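PDB 6K11: Lpg2148(MvcA) from Legionella pneumophila subsp. pneumophila str. Philadelphia 1, which probably acts as a deamidase-related effector that removes ubiquitin from the host enzyme UBE2N and so regulates its activity. Local coordinates for residues E2-S14 / Y237-Y250. Sequence-based numbering, arbitrary orientation.
Sequences ESPGFMVHKKLKS and YIPQTLGESPRQFY
The first turns of helix 4-19 dock through Ser-3, Gly-5 and His-9 against the end of strand 228-238, the start of strand 250-252 and the long loop between them, at the edge of the antiparallel sheet. Ser-3 is the N-cap: its OG accepts from Phe-6 N at 3.2 Å and donates to Gln-240 O at 2.9 Å, arriving above the carbonyl plane. With CG between its backbone N and carbonyl carbon (chi1 63°) and the chain extended beyond, Gln-240 lays CG against Ser-3 and brings OE1 to a weak bond with Gly-5 N, 3.4 Å away. Gly-5 lets the loop come close, Pro-239 CB lying 3.5 Å from Gly-5 C. Gly-5 O accepts a short 2.6 Å hydrogen bond from Tyr-237 OH, while Val-8 CG1 packs 4.1 Å from Tyr-237 CZ. One turn on, the His-9 ring stacks face to face on Tyr-250, centroids 3.9 Å apart and planes at 21°; Tyr-252 OH bonds His-9 ND1, which helps fix the ring's rotation. Phe-6 turns its edge to Tyr-250 OH. Tyr-237 and Tyr-250 form a hydrogen-bonded antiparallel pair; the whole is an N-capped helix start packed on a long-looped beta-hairpin at the sheet edge.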
ATOM      1  N   GLU A   2      28.710   5.958  18.739  1.00 57.80           N
ATOM      2  CA  GLU A   2      27.512   6.032  17.903  1.00 55.78           C
ATOM      3  C   GLU A   2      26.483   7.037  18.431  1.00 52.15           C
ATOM      4  O   GLU A   2      26.210   7.088  19.630  1.00 52.34           O
ATOM      5  CB  GLU A   2      26.865   4.649  17.783  1.00 55.29           C
ATOM      6  CG  GLU A   2      27.538   3.680  16.803  1.00 56.30           C
ATOM      7  CD  GLU A   2      27.423   4.117  15.344  1.00 61.67           C
ATOM      8  OE1 GLU A   2      27.943   3.394  14.460  1.00 66.90           O
ATOM      9  OE2 GLU A   2      26.810   5.179  15.078  1.00 66.41           O
ATOM     10  N   SER A   3      25.905   7.827  17.527  1.00 48.14           N
ATOM     11  CA  SER A   3      24.940   8.841  17.927  1.00 47.42           C
ATOM     12  C   SER A   3      23.645   8.187  18.416  1.00 48.16           C
ATOM     13  O   SER A   3      23.332   7.052  18.039  1.00 46.11           O
ATOM     14  CB  SER A   3      24.645   9.782  16.765  1.00 50.73           C
ATOM     15  OG  SER A   3      23.827   9.159  15.784  1.00 47.35           O
ATOM     16  N   PRO A   4      22.895   8.866  19.292  1.00 45.87           N
ATOM     17  CA  PRO A   4      21.599   8.307  19.711  1.00 44.02           C
ATOM     18  C   PRO A   4      20.671   8.033  18.537  1.00 42.74           C
ATOM     19  O   PRO A   4      19.956   7.020  18.536  1.00 39.45           O
ATOM     20  CB  PRO A   4      21.037   9.391  20.641  1.00 44.91           C
ATOM     21  CG  PRO A   4      22.261  10.094  21.171  1.00 49.36           C
ATOM     22  CD  PRO A   4      23.245  10.089  20.035  1.00 49.59           C
ATOM     23  N   GLY A   5      20.672   8.912  17.535  1.00 43.25           N
ATOM     24  CA  GLY A   5      19.834   8.696  16.364  1.00 41.79           C
ATOM     25  C   GLY A   5      20.162   7.407  15.635  1.00 39.53           C
ATOM     26  O   GLY A   5      19.261   6.706  15.174  1.00 38.88           O
ATOM     27  N   PHE A   6      21.450   7.066  15.536  1.00 38.24           N
ATOM     28  CA  PHE A   6      21.814   5.804  14.901  1.00 40.33           C
ATOM     29  C   PHE A   6      21.429   4.604  15.759  1.00 42.17           C
ATOM     30  O   PHE A   6      21.107   3.535  15.222  1.00 32.82           O
ATOM     31  CB  PHE A   6      23.306   5.748  14.591  1.00 41.81           C
ATOM     32  CG  PHE A   6      23.716   4.455  13.953  1.00 45.58           C
ATOM     33  CD1 PHE A   6      23.597   4.278  12.585  1.00 42.58           C
ATOM     34  CD2 PHE A   6      24.168   3.391  14.726  1.00 44.45           C
ATOM     35  CE1 PHE A   6      23.954   3.083  12.003  1.00 41.88           C
ATOM     36  CE2 PHE A   6      24.517   2.188  14.145  1.00 44.64           C
ATOM     37  CZ  PHE A   6      24.418   2.039  12.782  1.00 46.07           C
ATOM     38  N   MET A   7      21.470   4.755  17.087  1.00 37.46           N
ATOM     39  CA  MET A   7      21.047   3.670  17.969  1.00 37.45           C
ATOM     40  C   MET A   7      19.594   3.282  17.708  1.00 36.51           C
ATOM     41  O   MET A   7      19.228   2.104  17.828  1.00 34.00           O
ATOM     42  CB  MET A   7      21.239   4.074  19.438  1.00 38.60           C
ATOM     43  CG  MET A   7      22.687   4.120  19.922  1.00 47.38           C
ATOM     44  SD  MET A   7      23.531   2.516  19.928  1.00 63.27           S
ATOM     45  CE  MET A   7      24.375   2.514  18.373  1.00 49.05           C
ATOM     46  N   VAL A   8      18.753   4.264  17.365  1.00 35.37           N
ATOM     47  CA  VAL A   8      17.369   3.990  16.974  1.00 33.83           C
ATOM     48  C   VAL A   8      17.334   3.028  15.793  1.00 35.12           C
ATOM     49  O   VAL A   8      16.571   2.056  15.788  1.00 32.82           O
ATOM     50  CB  VAL A   8      16.638   5.303  16.640  1.00 35.13           C
ATOM     51  CG1 VAL A   8      15.272   5.032  15.981  1.00 34.93           C
ATOM     52  CG2 VAL A   8      16.476   6.175  17.889  1.00 34.48           C
ATOM     53  N   HIS A   9      18.148   3.292  14.764  1.00 33.04           N
ATOM     54  CA  HIS A   9      18.153   2.401  13.603  1.00 32.84           C
ATOM     55  C   HIS A   9      18.659   1.012  13.979  1.00 34.07           C
ATOM     56  O   HIS A   9      18.081  -0.008  13.577  1.00 30.98           O
ATOM     57  CB  HIS A   9      19.004   2.989  12.472  1.00 34.03           C
ATOM     58  CG  HIS A   9      19.390   1.976  11.432  1.00 33.68           C
ATOM     59  ND1 HIS A   9      18.510   1.531  10.463  1.00 30.47           N
ATOM     60  CD2 HIS A   9      20.547   1.298  11.231  1.00 35.39           C
ATOM     61  CE1 HIS A   9      19.113   0.628   9.708  1.00 31.35           C
ATOM     62  NE2 HIS A   9      20.351   0.476  10.145  1.00 30.90           N
ATOM     63  N   LYS A  10      19.760   0.948  14.741  1.00 29.45           N
ATOM     64  CA  LYS A  10      20.340  -0.345  15.084  1.00 32.38           C
ATOM     65  C   LYS A  10      19.351  -1.191  15.875  1.00 31.24           C
ATOM     66  O   LYS A  10      19.230  -2.402  15.649  1.00 33.62           O
ATOM     67  CB  LYS A  10      21.631  -0.128  15.880  1.00 37.38           C
ATOM     68  CG  LYS A  10      22.266  -1.375  16.448  1.00 42.08           C
ATOM     69  CD  LYS A  10      23.643  -1.008  17.020  1.00 48.26           C
ATOM     70  CE  LYS A  10      24.434  -2.231  17.455  1.00 49.44           C
ATOM     71  NZ  LYS A  10      25.634  -1.803  18.245  1.00 51.92           N
ATOM     72  N   LYS A  11      18.636  -0.569  16.802  1.00 30.72           N
ATOM     73  CA  LYS A  11      17.731  -1.305  17.676  1.00 31.73           C
ATOM     74  C   LYS A  11      16.459  -1.704  16.946  1.00 31.15           C
ATOM     75  O   LYS A  11      15.977  -2.828  17.113  1.00 30.13           O
ATOM     76  CB  LYS A  11      17.408  -0.457  18.911  1.00 34.25           C
ATOM     77  CG  LYS A  11      16.231  -0.908  19.750  1.00 35.87           C
ATOM     78  CD  LYS A  11      16.363  -0.353  21.183  1.00 43.10           C
ATOM     79  CE  LYS A  11      15.443  -1.089  22.166  1.00 44.04           C
ATOM     80  NZ  LYS A  11      16.070  -1.424  23.458  1.00 44.72           N
ATOM     81  N   LEU A  12      15.899  -0.794  16.142  1.00 30.18           N
ATOM     82  CA  LEU A  12      14.725  -1.140  15.356  1.00 30.61           C
ATOM     83  C   LEU A  12      15.033  -2.312  14.427  1.00 30.71           C
ATOM     84  O   LEU A  12      14.250  -3.278  14.332  1.00 29.55           O
ATOM     85  CB  LEU A  12      14.241   0.088  14.570  1.00 27.73           C
ATOM     86  CG  LEU A  12      13.198  -0.226  13.484  1.00 30.85           C
ATOM     87  CD1 LEU A  12      11.870  -0.620  14.120  1.00 30.41           C
ATOM     88  CD2 LEU A  12      13.007   0.920  12.486  1.00 34.59           C
ATOM     89  N   LYS A  13      16.191  -2.265  13.763  1.00 27.61           N
ATOM     90  CA  LYS A  13      16.554  -3.345  12.851  1.00 28.82           C
ATOM     91  C   LYS A  13      16.781  -4.651  13.608  1.00 32.63           C
ATOM     92  O   LYS A  13      16.264  -5.708  13.218  1.00 28.76           O
ATOM     93  CB  LYS A  13      17.795  -2.962  12.037  1.00 29.00           C
ATOM     94  CG  LYS A  13      18.379  -4.127  11.245  1.00 28.40           C
ATOM     95  CD  LYS A  13      19.342  -3.656  10.175  1.00 32.31           C
ATOM     96  CE  LYS A  13      19.844  -4.827   9.342  1.00 33.62           C
ATOM     97  NZ  LYS A  13      20.665  -4.375   8.196  1.00 34.33           N
ATOM     98  N   SER A  14      17.545  -4.600  14.709  1.00 29.92           N
ATOM     99  CA  SER A  14      17.838  -5.826  15.445  1.00 30.87           C
ATOM    100  C   SER A  14      16.561  -6.460  15.999  1.00 30.29           C
ATOM    101  O   SER A  14      16.372  -7.684  15.917  1.00 30.69           O
ATOM    102  CB  SER A  14      18.845  -5.527  16.564  1.00 36.13           C
ATOM    103  OG  SER A  14      19.130  -6.707  17.293  1.00 41.94           O
ATOM    104  N   TYR A 237      14.909   6.612   6.994  1.00 34.03           N
ATOM    105  CA  TYR A 237      15.354   7.233   8.236  1.00 37.59           C
ATOM    106  C   TYR A 237      16.783   7.716   8.040  1.00 34.75           C
ATOM    107  O   TYR A 237      17.643   6.961   7.575  1.00 32.18           O
ATOM    108  CB  TYR A 237      15.255   6.243   9.400  1.00 33.87           C
ATOM    109  CG  TYR A 237      15.770   6.761  10.729  1.00 33.44           C
ATOM    110  CD1 TYR A 237      15.261   7.931  11.301  1.00 36.39           C
ATOM    111  CD2 TYR A 237      16.760   6.066  11.416  1.00 33.72           C
ATOM    112  CE1 TYR A 237      15.733   8.398  12.535  1.00 34.80           C
ATOM    113  CE2 TYR A 237      17.237   6.523  12.644  1.00 36.55           C
ATOM    114  CZ  TYR A 237      16.723   7.694  13.190  1.00 37.29           C
ATOM    115  OH  TYR A 237      17.209   8.144  14.405  1.00 40.70           O
ATOM    116  N   ILE A 238      17.030   8.977   8.364  1.00 36.44           N
ATOM    117  CA  ILE A 238      18.347   9.582   8.226  1.00 35.62           C
ATOM    118  C   ILE A 238      18.803  10.048   9.604  1.00 38.40           C
ATOM    119  O   ILE A 238      18.440  11.136  10.057  1.00 38.26           O
ATOM    120  CB  ILE A 238      18.337  10.744   7.218  1.00 36.95           C
ATOM    121  CG1 ILE A 238      17.768  10.279   5.877  1.00 34.74           C
ATOM    122  CG2 ILE A 238      19.764  11.282   7.026  1.00 38.08           C
ATOM    123  CD1 ILE A 238      17.205  11.403   5.020  1.00 40.30           C
ATOM    124  N   PRO A 239      19.579   9.234  10.315  1.00 36.88           N
ATOM    125  CA  PRO A 239      20.008   9.600  11.664  1.00 40.42           C
ATOM    126  C   PRO A 239      21.138  10.623  11.636  1.00 45.19           C
ATOM    127  O   PRO A 239      21.883  10.754  10.660  1.00 39.40           O
ATOM    128  CB  PRO A 239      20.488   8.271  12.261  1.00 39.57           C
ATOM    129  CG  PRO A 239      20.932   7.465  11.066  1.00 39.16           C
ATOM    130  CD  PRO A 239      20.020   7.877   9.936  1.00 37.01           C
ATOM    131  N   GLN A 240      21.250  11.358  12.745  1.00 48.41           N
ATOM    132  CA  GLN A 240      22.303  12.354  12.877  1.00 48.49           C
ATOM    133  C   GLN A 240      23.678  11.707  12.768  1.00 50.54           C
ATOM    134  O   GLN A 240      23.898  10.568  13.198  1.00 48.38           O
ATOM    135  CB  GLN A 240      22.180  13.079  14.217  1.00 50.19           C
ATOM    136  CG  GLN A 240      22.376  12.152  15.394  1.00 50.58           C
ATOM    137  CD  GLN A 240      22.084  12.808  16.728  1.00 56.18           C
ATOM    138  OE1 GLN A 240      21.354  12.248  17.563  1.00 50.47           O
ATOM    139  NE2 GLN A 240      22.654  13.997  16.942  1.00 52.16           N
ATOM    140  N   THR A 241      24.607  12.445  12.174  1.00 49.94           N
ATOM    141  CA  THR A 241      25.993  12.020  12.081  1.00 53.81           C
ATOM    142  C   THR A 241      26.763  12.420  13.337  1.00 57.17           C
ATOM    143  O   THR A 241      26.365  13.316  14.083  1.00 55.81           O
ATOM    144  CB  THR A 241      26.668  12.631  10.850  1.00 56.32           C
ATOM    145  OG1 THR A 241      26.523  14.056  10.891  1.00 57.36           O
ATOM    146  CG2 THR A 241      26.037  12.102   9.569  1.00 54.53           C
ATOM    147  N   LEU A 242      27.873  11.724  13.567  1.00 59.98           N
ATOM    148  CA  LEU A 242      28.865  12.120  14.557  1.00 62.89           C
ATOM    149  C   LEU A 242      30.002  12.838  13.842  1.00 66.42           C
ATOM    150  O   LEU A 242      30.497  12.352  12.819  1.00 65.51           O
ATOM    151  CB  LEU A 242      29.415  10.908  15.312  1.00 60.12           C
ATOM    152  CG  LEU A 242      28.607  10.293  16.452  1.00 59.74           C
ATOM    153  CD1 LEU A 242      29.353   9.085  17.007  1.00 58.12           C
ATOM    154  CD2 LEU A 242      28.334  11.317  17.552  1.00 58.07           C
ATOM    155  N   GLY A 243      30.405  13.988  14.376  1.00 69.11           N
ATOM    156  CA  GLY A 243      31.552  14.691  13.823  1.00 70.92           C
ATOM    157  C   GLY A 243      31.353  15.021  12.357  1.00 71.13           C
ATOM    158  O   GLY A 243      30.309  15.543  11.947  1.00 71.76           O
ATOM    159  N   GLU A 244      32.363  14.697  11.550  1.00 71.06           N
ATOM    160  CA  GLU A 244      32.372  15.003  10.124  1.00 73.05           C
ATOM    161  C   GLU A 244      31.948  13.814   9.264  1.00 71.06           C
ATOM    162  O   GLU A 244      32.224  13.799   8.058  1.00 70.79           O
ATOM    163  CB  GLU A 244      33.762  15.487   9.703  1.00 77.89           C
ATOM    164  CG  GLU A 244      34.201  16.776  10.384  1.00 76.29           C
ATOM    165  CD  GLU A 244      33.179  17.887  10.228  1.00 80.00           C
ATOM    166  OE1 GLU A 244      32.913  18.289   9.075  1.00 84.84           O
ATOM    167  OE2 GLU A 244      32.637  18.354  11.255  1.00 80.57           O
ATOM    168  N   SER A 245      31.279  12.825   9.858  1.00 67.90           N
ATOM    169  CA  SER A 245      30.997  11.584   9.153  1.00 65.03           C
ATOM    170  C   SER A 245      29.928  11.798   8.081  1.00 57.27           C
ATOM    171  O   SER A 245      29.048  12.649   8.234  1.00 58.70           O
ATOM    172  CB  SER A 245      30.546  10.511  10.140  1.00 64.60           C
ATOM    173  OG  SER A 245      31.580  10.213  11.067  1.00 69.08           O
ATOM    174  N   PRO A 246      29.987  11.041   6.984  1.00 58.72           N
ATOM    175  CA  PRO A 246      29.019  11.247   5.899  1.00 55.64           C
ATOM    176  C   PRO A 246      27.611  10.827   6.308  1.00 54.97           C
ATOM    177  O   PRO A 246      27.415   9.855   7.043  1.00 54.11           O
ATOM    178  CB  PRO A 246      29.562  10.367   4.766  1.00 54.95           C
ATOM    179  CG  PRO A 246      30.356   9.306   5.460  1.00 58.85           C
ATOM    180  CD  PRO A 246      30.962   9.982   6.663  1.00 59.44           C
ATOM    181  N   ARG A 247      26.629  11.580   5.825  1.00 53.29           N
ATOM    182  CA  ARG A 247      25.235  11.293   6.139  1.00 52.99           C
ATOM    183  C   ARG A 247      24.785  10.019   5.430  1.00 50.33           C
ATOM    184  O   ARG A 247      25.144   9.776   4.273  1.00 51.90           O
ATOM    185  CB  ARG A 247      24.369  12.484   5.743  1.00 55.46           C
ATOM    186  CG  ARG A 247      22.909  12.186   5.519  1.00 49.70           C
ATOM    187  CD  ARG A 247      22.170  13.469   5.204  1.00 53.15           C
ATOM    188  NE  ARG A 247      21.702  14.140   6.413  1.00 57.11           N
ATOM    189  CZ  ARG A 247      21.128  15.341   6.426  1.00 57.31           C
ATOM    190  NH1 ARG A 247      20.964  16.012   5.292  1.00 55.78           N
ATOM    191  NH2 ARG A 247      20.722  15.871   7.570  1.00 57.33           N
ATOM    192  N   GLN A 248      24.024   9.182   6.145  1.00 46.40           N
ATOM    193  CA  GLN A 248      23.564   7.892   5.639  1.00 41.54           C
ATOM    194  C   GLN A 248      22.052   7.805   5.784  1.00 40.60           C
ATOM    195  O   GLN A 248      21.475   8.370   6.714  1.00 38.26           O
ATOM    196  CB  GLN A 248      24.215   6.709   6.387  1.00 43.74           C
ATOM    197  CG  GLN A 248      25.725   6.798   6.539  1.00 48.01           C
ATOM    198  CD  GLN A 248      26.461   6.420   5.274  1.00 52.45           C
ATOM    199  OE1 GLN A 248      25.859   5.948   4.306  1.00 51.19           O
ATOM    200  NE2 GLN A 248      27.778   6.619   5.274  1.00 50.03           N
ATOM    201  N   PHE A 249      21.414   7.099   4.849  1.00 38.01           N
ATOM    202  CA  PHE A 249      19.971   6.880   4.873  1.00 34.40           C
ATOM    203  C   PHE A 249      19.683   5.389   4.881  1.00 33.61           C
ATOM    204  O   PHE A 249      20.480   4.584   4.381  1.00 33.04           O
ATOM    205  CB  PHE A 249      19.271   7.512   3.664  1.00 33.52           C
ATOM    206  CG  PHE A 249      19.274   6.639   2.417  1.00 38.00           C
ATOM    207  CD1 PHE A 249      20.390   6.589   1.588  1.00 36.32           C
ATOM    208  CD2 PHE A 249      18.150   5.885   2.064  1.00 31.58           C
ATOM    209  CE1 PHE A 249      20.403   5.797   0.446  1.00 35.32           C
ATOM    210  CE2 PHE A 249      18.161   5.086   0.919  1.00 33.69           C
ATOM    211  CZ  PHE A 249      19.289   5.056   0.101  1.00 33.67           C
ATOM    212  N   TYR A 250      18.537   5.017   5.451  1.00 30.98           N
ATOM    213  CA  TYR A 250      18.144   3.607   5.507  1.00 34.24           C
ATOM    214  C   TYR A 250      16.687   3.490   5.092  1.00 30.78           C
ATOM    215  O   TYR A 250      15.812   4.066   5.765  1.00 30.52           O
ATOM    216  CB  TYR A 250      18.367   3.026   6.904  1.00 31.95           C
ATOM    217  CG  TYR A 250      19.821   3.109   7.299  1.00 35.80           C
ATOM    218  CD1 TYR A 250      20.726   2.126   6.910  1.00 35.81           C
ATOM    219  CD2 TYR A 250      20.300   4.207   7.999  1.00 38.08           C
ATOM    220  CE1 TYR A 250      22.075   2.221   7.254  1.00 38.27           C
ATOM    221  CE2 TYR A 250      21.641   4.311   8.343  1.00 40.86           C
ATOM    222  CZ  TYR A 250      22.520   3.317   7.969  1.00 39.60           C
ATOM    223  OH  TYR A 250      23.852   3.421   8.309  1.00 43.30           O
TER